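Local coordinates for putative dehydratase (PDB 2POZ), which probably acts as a lyase of the enolase superfamily, in the mandelate racemase/muconate lactonizing enzyme group, and assembles as an octamer, at the interface of chains A and B. Residues are numbered along the deposited sequence; one frame, centred on the assembly and turned at random. Chains: chain A/B, Putative dehydratase.

Contacts 1 and 2 are twins, related by the two-fold axis of the A–B interface, with centres of their C-alpha atoms about 13 Å apart. In contact 1 the phenyl ring of A:Phe237 enters chain B; in contact 2 B:Phe237 does the same to chain A. Each guest ring comes from a loop ahead of helix 239-248 and meets helix 261-269, the loop between helices 68-78 and 87-108, and residues of these helices. The exchange of one aromatic plug in each direction likely contributes to joining two of the eight subunits; host residues fall in both the N-terminal and C-terminal family regions.

Contact 1: the interface of chains A and B. Residues chain A 237; chain B 76, 82-84, 260-261, 263-264.
B:Thr261 OG1 lies off the plane of the A:Phe237 ring, outside the rim near CZ (3.6 Å) and on the same side as B:Phe263 CB, and is held there by its own chain. The hydroxyl donates to the backbone carbonyl O of B:Tyr260, with OG1 and O 2.6 Å apart and the donor tilted 28° from the carbonyl plane. The same OG1 also takes a weak hydrogen bond from B:Phe263 N at the start of helix 261-269.

A:Phe237 reaches in from chain A, and its ring is gripped on both faces. Over the centre of one face sits B:Asn84 CA, 3.5 Å from the ring centroid in a CH-pi contact, so here it is backbone that presses on the aromatic surface. The B:Asn84 side-chain oxygen OD1 stands above the CD2 rim on this same face. On the opposite face B:Phe263 CB lies toward the rim, 3.4 Å from A:Phe237 CG. The B:Phe263 ring is swung beside its backbone N, opposite the carbonyl carbon (chi1 -48°), which carries it past the CD1 side of the guest. The two phenyl rings therefore meet edge to face, their planes 64° apart.

At the edge, B:Tyr76 brings its phenol OH in the plane of the A:Phe237 ring to CD1. B:Gly264 flanks the other margin from the B:Phe263 side, its CA 3.9 Å from A:Phe237 CE2.

Nearer the mouth, a water bridges the main chains: it is 2.9 Å from A:Phe237 O and 2.7 Å from B:Phe263 O. This polar link fastens the base of the plug to the helix that clasps its ring. The site is an aromatic plug in a socket with a partly polar rim, sandwiching a phenylalanine of one subunit inside its neighbour, and it probably steadies the A–B pairing within the octamer.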
# COMPACT_ATOMS: atom_id res chain seq x y z
N PHE A 237 -21.41 -6.71 1.82
CA PHE A 237 -20.34 -7.68 2.10
C PHE A 237 -19.03 -7.32 1.38
O PHE A 237 -17.96 -7.68 1.83
CB PHE A 237 -20.75 -9.08 1.64
CG PHE A 237 -20.86 -10.10 2.74
CD1 PHE A 237 -21.95 -10.96 2.79
CD2 PHE A 237 -19.87 -10.20 3.73
CE1 PHE A 237 -22.05 -11.92 3.80
CE2 PHE A 237 -19.97 -11.15 4.74
CZ PHE A 237 -21.07 -12.01 4.77
N TYR B 76 -30.49 -15.56 0.13
CA TYR B 76 -29.46 -14.53 0.26
C TYR B 76 -29.99 -13.19 -0.27
O TYR B 76 -29.90 -12.16 0.40
CB TYR B 76 -28.20 -14.93 -0.51
CG TYR B 76 -27.08 -13.94 -0.36
CD1 TYR B 76 -26.16 -14.05 0.70
CD2 TYR B 76 -26.97 -12.84 -1.21
CE1 TYR B 76 -25.18 -13.08 0.91
CE2 TYR B 76 -26.00 -11.86 -1.00
CZ TYR B 76 -25.11 -11.99 0.06
OH TYR B 76 -24.18 -11.00 0.29
N ALA B 82 -29.18 -11.04 4.93
CA ALA B 82 -28.07 -11.91 4.56
C ALA B 82 -26.89 -11.12 3.97
O ALA B 82 -25.75 -11.56 4.05
CB ALA B 82 -28.54 -12.97 3.58
N LYS B 83 -27.17 -9.97 3.35
CA LYS B 83 -26.10 -9.16 2.77
C LYS B 83 -25.29 -8.59 3.93
O LYS B 83 -25.79 -7.78 4.69
CB LYS B 83 -26.68 -8.06 1.88
CG LYS B 83 -27.41 -8.64 0.68
CD LYS B 83 -27.90 -7.56 -0.28
CE LYS B 83 -28.62 -8.22 -1.47
NZ LYS B 83 -29.24 -7.22 -2.38
N ASN B 84 -24.04 -9.04 4.04
CA ASN B 84 -23.13 -8.69 5.13
C ASN B 84 -23.72 -9.29 6.41
O ASN B 84 -23.54 -8.75 7.51
CB ASN B 84 -22.96 -7.18 5.30
CG ASN B 84 -21.78 -6.84 6.22
OD1 ASN B 84 -20.77 -7.53 6.20
ND2 ASN B 84 -21.91 -5.78 7.01
N TYR B 260 -18.32 -15.86 8.26
CA TYR B 260 -19.38 -16.50 7.46
C TYR B 260 -19.34 -16.27 5.95
O TYR B 260 -19.16 -15.15 5.49
CB TYR B 260 -20.74 -16.04 8.02
CG TYR B 260 -20.74 -15.97 9.54
CD1 TYR B 260 -20.46 -14.77 10.20
CD2 TYR B 260 -20.91 -17.12 10.30
CE1 TYR B 260 -20.34 -14.72 11.59
CE2 TYR B 260 -20.79 -17.09 11.70
CZ TYR B 260 -20.51 -15.89 12.33
OH TYR B 260 -20.35 -15.88 13.70
N THR B 261 -19.56 -17.36 5.21
CA THR B 261 -19.58 -17.40 3.75
C THR B 261 -18.27 -16.99 3.08
O THR B 261 -17.34 -16.46 3.71
CB THR B 261 -20.72 -16.53 3.13
OG1 THR B 261 -20.37 -15.14 3.20
CG2 THR B 261 -22.04 -16.75 3.86
N PHE B 263 -17.81 -14.62 1.23
CA PHE B 263 -17.70 -13.17 1.34
C PHE B 263 -17.03 -12.76 2.65
O PHE B 263 -16.27 -11.80 2.67
CB PHE B 263 -19.10 -12.57 1.21
CG PHE B 263 -19.86 -13.11 0.02
CD1 PHE B 263 -21.24 -13.28 0.07
CD2 PHE B 263 -19.18 -13.50 -1.13
CE1 PHE B 263 -21.92 -13.84 -1.01
CE2 PHE B 263 -19.85 -14.06 -2.21
CZ PHE B 263 -21.23 -14.23 -2.15
N GLY B 264 -17.32 -13.48 3.72
CA GLY B 264 -16.68 -13.16 4.99
C GLY B 264 -15.24 -13.65 4.96
O GLY B 264 -14.33 -12.93 5.39
O HOH W 1 -15.90 -9.57 1.23

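Contact 2: the interface of chains A and B. Residues chain A 82, 85, 90, 260-261, 263-264, 267; chain B 237.
A:Phe263 and B:Phe237 make the main aromatic contact. Their rings meet edge to face at 65°, with centroids 5.6 Å apart. The CB of A:Phe263 lies over one face of the guest ring, offset toward its rim and 3.5 Å from B:Phe237 CG, while the A:Phe263 ring runs along the CD1 side through its own CD1.

Another apolar contact closes in at the far end of the guest. The side chains of A:Phe90 and B:Phe237 run in opposite directions. A:Phe90 CE1 meets the CE1 rim of B:Phe237 nearly in the plane of the guest ring, at 3.8 Å. A:Phe90 is itself backed by its own chain: the methyl CG2 of A:Thr261 sits over the centre of one of its faces, a second-shell prop for the wall of the pocket.

Polar groups frame the ring and secure its walls. A:Gly85 N stands over the side of the ring opposite A:Phe263, near CE1 of B:Phe237, and the carbonyl O of A:Ala82 approaches the same carbon. The A:Thr261 hydroxyl, near B:Phe237 CZ, donates to A:Tyr260 O over 2.6 Å from OG1, and weak bonds from the N atoms of A:Phe263 and A:Gly264 converge on that OG1 at the start of helix 261-269. At the mouth a water joins the two main chains, 2.6 Å from A:Phe263 O and 2.9 Å from B:Phe237 O.

The remaining approach is that of a lysine. A:Lys267 crosses the guest at about a right angle, and a bend at chi3 (-73°) turns its end inward. Its amine nitrogen NZ arrives in the plane of the ring, at the edge instead of over the face, 3.8 Å from B:Phe237 CE2.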
# COMPACT_ATOMS: atom_id res chain seq x y z
N ALA A 82 -21.71 -12.27 19.34
CA ALA A 82 -21.57 -10.83 19.18
C ALA A 82 -20.23 -10.45 18.53
O ALA A 82 -20.15 -9.44 17.82
CB ALA A 82 -21.69 -10.13 20.53
N GLY A 85 -20.30 -10.10 15.13
CA GLY A 85 -21.72 -10.40 15.02
C GLY A 85 -22.50 -9.59 14.01
O GLY A 85 -22.05 -8.52 13.56
N PHE A 90 -27.01 -7.99 17.18
CA PHE A 90 -26.96 -6.58 17.52
C PHE A 90 -28.28 -5.85 17.59
O PHE A 90 -28.38 -4.85 18.29
CB PHE A 90 -25.93 -5.86 16.65
CG PHE A 90 -24.52 -6.12 17.08
CD1 PHE A 90 -23.64 -6.83 16.27
CD2 PHE A 90 -24.11 -5.77 18.36
CE1 PHE A 90 -22.37 -7.20 16.74
CE2 PHE A 90 -22.84 -6.13 18.84
CZ PHE A 90 -21.97 -6.85 18.03
N TYR A 260 -22.70 -2.91 11.31
CA TYR A 260 -22.99 -2.91 12.73
C TYR A 260 -21.84 -2.62 13.69
O TYR A 260 -20.75 -3.17 13.56
CB TYR A 260 -23.63 -4.26 13.09
CG TYR A 260 -24.60 -4.74 12.02
CD1 TYR A 260 -24.21 -5.66 11.05
CD2 TYR A 260 -25.89 -4.19 11.93
CE1 TYR A 260 -25.08 -6.04 10.01
CE2 TYR A 260 -26.76 -4.56 10.90
CZ TYR A 260 -26.35 -5.48 9.95
OH TYR A 260 -27.22 -5.84 8.94
N THR A 261 -22.13 -1.77 14.68
CA THR A 261 -21.19 -1.32 15.73
C THR A 261 -20.01 -0.52 15.20
O THR A 261 -19.78 -0.43 14.00
CB THR A 261 -20.61 -2.49 16.57
OG1 THR A 261 -19.56 -3.15 15.84
CG2 THR A 261 -21.70 -3.50 16.95
N PHE A 263 -17.08 -1.33 15.41
CA PHE A 263 -16.17 -2.30 14.81
C PHE A 263 -16.53 -2.57 13.35
O PHE A 263 -15.65 -2.81 12.53
CB PHE A 263 -16.19 -3.58 15.63
CG PHE A 263 -16.05 -3.34 17.12
CD1 PHE A 263 -16.68 -4.18 18.03
CD2 PHE A 263 -15.31 -2.27 17.59
CE1 PHE A 263 -16.57 -3.94 19.41
CE2 PHE A 263 -15.18 -2.02 18.96
CZ PHE A 263 -15.82 -2.85 19.87
N GLY A 264 -17.83 -2.53 13.04
CA GLY A 264 -18.24 -2.74 11.66
C GLY A 264 -17.98 -1.48 10.86
O GLY A 264 -17.48 -1.54 9.73
N LYS A 267 -14.41 -0.52 9.24
CA LYS A 267 -14.11 -1.01 7.90
C LYS A 267 -14.55 0.01 6.84
O LYS A 267 -13.91 0.17 5.80
CB LYS A 267 -14.79 -2.37 7.65
CG LYS A 267 -14.13 -3.53 8.43
CD LYS A 267 -15.01 -4.80 8.47
CE LYS A 267 -16.21 -4.62 9.42
NZ LYS A 267 -17.01 -5.87 9.71
N PHE B 237 -13.79 -9.40 14.91
CA PHE B 237 -14.18 -8.14 14.28
C PHE B 237 -12.96 -7.35 13.79
O PHE B 237 -13.05 -6.61 12.81
CB PHE B 237 -14.94 -7.27 15.29
CG PHE B 237 -16.39 -7.02 14.94
CD1 PHE B 237 -17.37 -7.10 15.94
CD2 PHE B 237 -16.77 -6.66 13.65
CE1 PHE B 237 -18.71 -6.81 15.66
CE2 PHE B 237 -18.11 -6.37 13.35
CZ PHE B 237 -19.08 -6.44 14.36
O HOH W 2 -13.22 -3.71 12.35